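PDB 5XUW: lysozyme C from Equus asinus, which hydrolyses the beta-1,4 linkages between N-acetylmuramic acid and N-acetylglucosamine in bacterial peptidoglycan and binds one calcium ion. Local coordinates for residues 1-5 and 6-10. Residues are numbered along the deposited sequence; the frame is centred on the assembly and turned at random.
Sequences KVFSK and CELAH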
ATOM      1  N   LYS A   1     -12.166   2.628  -7.013  1.00 19.97           N
ATOM      2  CA  LYS A   1     -12.884   2.726  -5.701  1.00 20.22           C
ATOM      3  C   LYS A   1     -12.073   3.631  -4.788  1.00 18.95           C
ATOM      4  O   LYS A   1     -10.844   3.543  -4.777  1.00 18.12           O
ATOM      5  CB  LYS A   1     -13.032   1.333  -5.072  1.00 22.10           C
ATOM      6  CG  LYS A   1     -13.594   1.259  -3.663  1.00 24.31           C
ATOM      7  CD  LYS A   1     -13.473  -0.152  -3.110  1.00 25.12           C
ATOM      8  CE  LYS A   1     -13.900  -0.234  -1.653  1.00 25.61           C
ATOM      9  NZ  LYS A   1     -15.351  -0.056  -1.435  1.00 26.49           N
ATOM     10  N   VAL A   2     -12.758   4.496  -4.037  1.00 18.29           N
ATOM     11  CA  VAL A   2     -12.124   5.276  -2.975  1.00 17.51           C
ATOM     12  C   VAL A   2     -12.683   4.781  -1.639  1.00 16.73           C
ATOM     13  O   VAL A   2     -13.885   4.909  -1.370  1.00 16.39           O
ATOM     14  CB  VAL A   2     -12.335   6.787  -3.151  1.00 18.06           C
ATOM     15  CG1 VAL A   2     -11.675   7.560  -2.018  1.00 18.72           C
ATOM     16  CG2 VAL A   2     -11.788   7.237  -4.497  1.00 18.96           C
ATOM     17  N   PHE A   3     -11.811   4.185  -0.827  1.00 15.21           N
ATOM     18  CA  PHE A   3     -12.165   3.749   0.526  1.00 14.79           C
ATOM     19  C   PHE A   3     -12.362   4.941   1.453  1.00 14.50           C
ATOM     20  O   PHE A   3     -11.709   5.953   1.286  1.00 14.52           O
ATOM     21  CB  PHE A   3     -11.048   2.896   1.140  1.00 14.21           C
ATOM     22  CG  PHE A   3     -10.968   1.504   0.615  1.00 14.23           C
ATOM     23  CD1 PHE A   3     -10.269   1.222  -0.551  1.00 14.25           C
ATOM     24  CD2 PHE A   3     -11.557   0.452   1.314  1.00 14.24           C
ATOM     25  CE1 PHE A   3     -10.185  -0.084  -1.023  1.00 14.68           C
ATOM     26  CE2 PHE A   3     -11.468  -0.850   0.854  1.00 14.38           C
ATOM     27  CZ  PHE A   3     -10.785  -1.122  -0.317  1.00 14.61           C
ATOM     28  N   SER A   4     -13.248   4.810   2.435  1.00 14.17           N
ATOM     29  CA  SER A   4     -13.187   5.671   3.613  1.00 14.61           C
ATOM     30  C   SER A   4     -12.084   5.097   4.485  1.00 14.42           C
ATOM     31  O   SER A   4     -11.783   3.905   4.407  1.00 14.17           O
ATOM     32  CB  SER A   4     -14.498   5.698   4.399  1.00 15.03           C
ATOM     33  OG  SER A   4     -14.715   4.496   5.119  1.00 15.49           O
ATOM     34  N   LYS A   5     -11.503   5.935   5.331  1.00 14.86           N
ATOM     35  CA  LYS A   5     -10.474   5.463   6.252  1.00 15.40           C
ATOM     36  C   LYS A   5     -10.929   4.236   7.039  1.00 15.49           C
ATOM     37  O   LYS A   5     -10.218   3.245   7.109  1.00 14.80           O
ATOM     38  CB  LYS A   5     -10.070   6.582   7.211  1.00 16.23           C
ATOM     39  CG  LYS A   5      -9.098   6.139   8.290  1.00 16.83           C
ATOM     40  CD  LYS A   5      -8.365   7.313   8.912  1.00 18.05           C
ATOM     41  CE  LYS A   5      -9.275   8.196   9.730  1.00 18.76           C
ATOM     42  NZ  LYS A   5      -8.501   9.325  10.324  1.00 18.70           N
ATOM     43  N   CYS A   6     -12.122   4.298   7.626  1.00 16.36           N
ATOM     44  CA  CYS A   6     -12.603   3.185   8.457  1.00 17.43           C
ATOM     45  C   CYS A   6     -12.974   1.928   7.670  1.00 16.18           C
ATOM     46  O   CYS A   6     -12.767   0.807   8.151  1.00 15.20           O
ATOM     47  CB  CYS A   6     -13.761   3.634   9.342  1.00 18.96           C
ATOM     48  SG  CYS A   6     -13.212   4.788  10.617  1.00 21.00           S
ATOM     49  N   GLU A   7     -13.520   2.112   6.469  1.00 15.35           N
ATOM     50  CA  GLU A   7     -13.745   0.997   5.566  1.00 15.66           C
ATOM     51  C   GLU A   7     -12.442   0.243   5.301  1.00 14.85           C
ATOM     52  O   GLU A   7     -12.403  -0.994   5.374  1.00 14.84           O
ATOM     53  CB  GLU A   7     -14.307   1.492   4.241  1.00 16.80           C
ATOM     54  CG  GLU A   7     -14.707   0.384   3.287  1.00 18.32           C
ATOM     55  CD  GLU A   7     -15.158   0.921   1.946  1.00 19.89           C
ATOM     56  OE1 GLU A   7     -15.049   2.148   1.714  1.00 21.58           O
ATOM     57  OE2 GLU A   7     -15.610   0.096   1.133  1.00 21.90           O
ATOM     58  N   LEU A   8     -11.386   0.989   4.983  1.00 14.64           N
ATOM     59  CA  LEU A   8     -10.092   0.363   4.710  1.00 14.03           C
ATOM     60  C   LEU A   8      -9.553  -0.341   5.949  1.00 13.72           C
ATOM     61  O   LEU A   8      -9.089  -1.472   5.861  1.00 13.83           O
ATOM     62  CB  LEU A   8      -9.078   1.371   4.165  1.00 14.04           C
ATOM     63  CG  LEU A   8      -7.723   0.766   3.768  1.00 14.12           C
ATOM     64  CD1 LEU A   8      -7.882  -0.327   2.714  1.00 14.34           C
ATOM     65  CD2 LEU A   8      -6.759   1.843   3.280  1.00 14.33           C
ATOM     66  N   ALA A   9      -9.652   0.314   7.103  1.00 13.87           N
ATOM     67  CA  ALA A   9      -9.177  -0.276   8.367  1.00 13.90           C
ATOM     68  C   ALA A   9      -9.807  -1.652   8.629  1.00 14.24           C
ATOM     69  O   ALA A   9      -9.122  -2.626   8.944  1.00 14.00           O
ATOM     70  CB  ALA A   9      -9.467   0.665   9.518  1.00 13.80           C
ATOM     71  N   HIS A  10     -11.116  -1.744   8.439  1.00 15.26           N
ATOM     72  CA  HIS A  10     -11.819  -3.008   8.659  1.00 16.33           C
ATOM     73  C   HIS A  10     -11.497  -4.092   7.625  1.00 16.18           C
ATOM     74  O   HIS A  10     -11.360  -5.261   7.984  1.00 15.74           O
ATOM     75  CB  HIS A  10     -13.316  -2.756   8.807  1.00 17.67           C
ATOM     76  CG  HIS A  10     -13.658  -2.242  10.162  1.00 19.92           C
ATOM     77  ND1 HIS A  10     -13.850  -3.081  11.235  1.00 21.30           N
ATOM     78  CD2 HIS A  10     -13.723  -0.983  10.650  1.00 20.45           C
ATOM     79  CE1 HIS A  10     -14.079  -2.361  12.315  1.00 22.03           C
ATOM     80  NE2 HIS A  10     -14.011  -1.082  11.988  1.00 21.58           N
TER
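Ser4 and Glu7 form a capping box at the start of helix 5-14, the first helix of this C-type lysozyme. Ser4 is the N-cap. Its OG accepts from Glu7 N at 3.0 Å. A chi1 of 73° keeps OG close to its own backbone, within reach of Glu7 N. In return, Glu7 OE1 accepts from Ser4 N at 3.3 Å, on its anti side. The Glu7 chain is extended, with CG anti to the backbone N (chi1 -174°), which carries its carboxylate back past Phe3 to Ser4 N and Lys1. Its other oxygen, OE2, makes a salt bridge with Lys1 NZ at 2.6 Å, met on the syn side but 27° out of the carboxylate plane. Each carboxylate oxygen thus has a partner, which limits rotation of the group. The Phe3 ring lies between two aliphatic groups. Leu8 CD1 makes a CH-pi contact over one face, 4.0 Å from the centroid, and Lys1 CE lies over the opposite face. Helical bonding begins with Leu8 N to Ser4 O and Ala9 N to Lys5 O, both 3.0 Å. Cys6 ties this turn to the C-terminal region through its disulfide with Cys127, and Lys5 NZ donates a hydrogen bond to Tyr123 O. Lys5 and Ala9 touch Val29 of helix 25-36, and Leu8 touches Ala32 of the same helix.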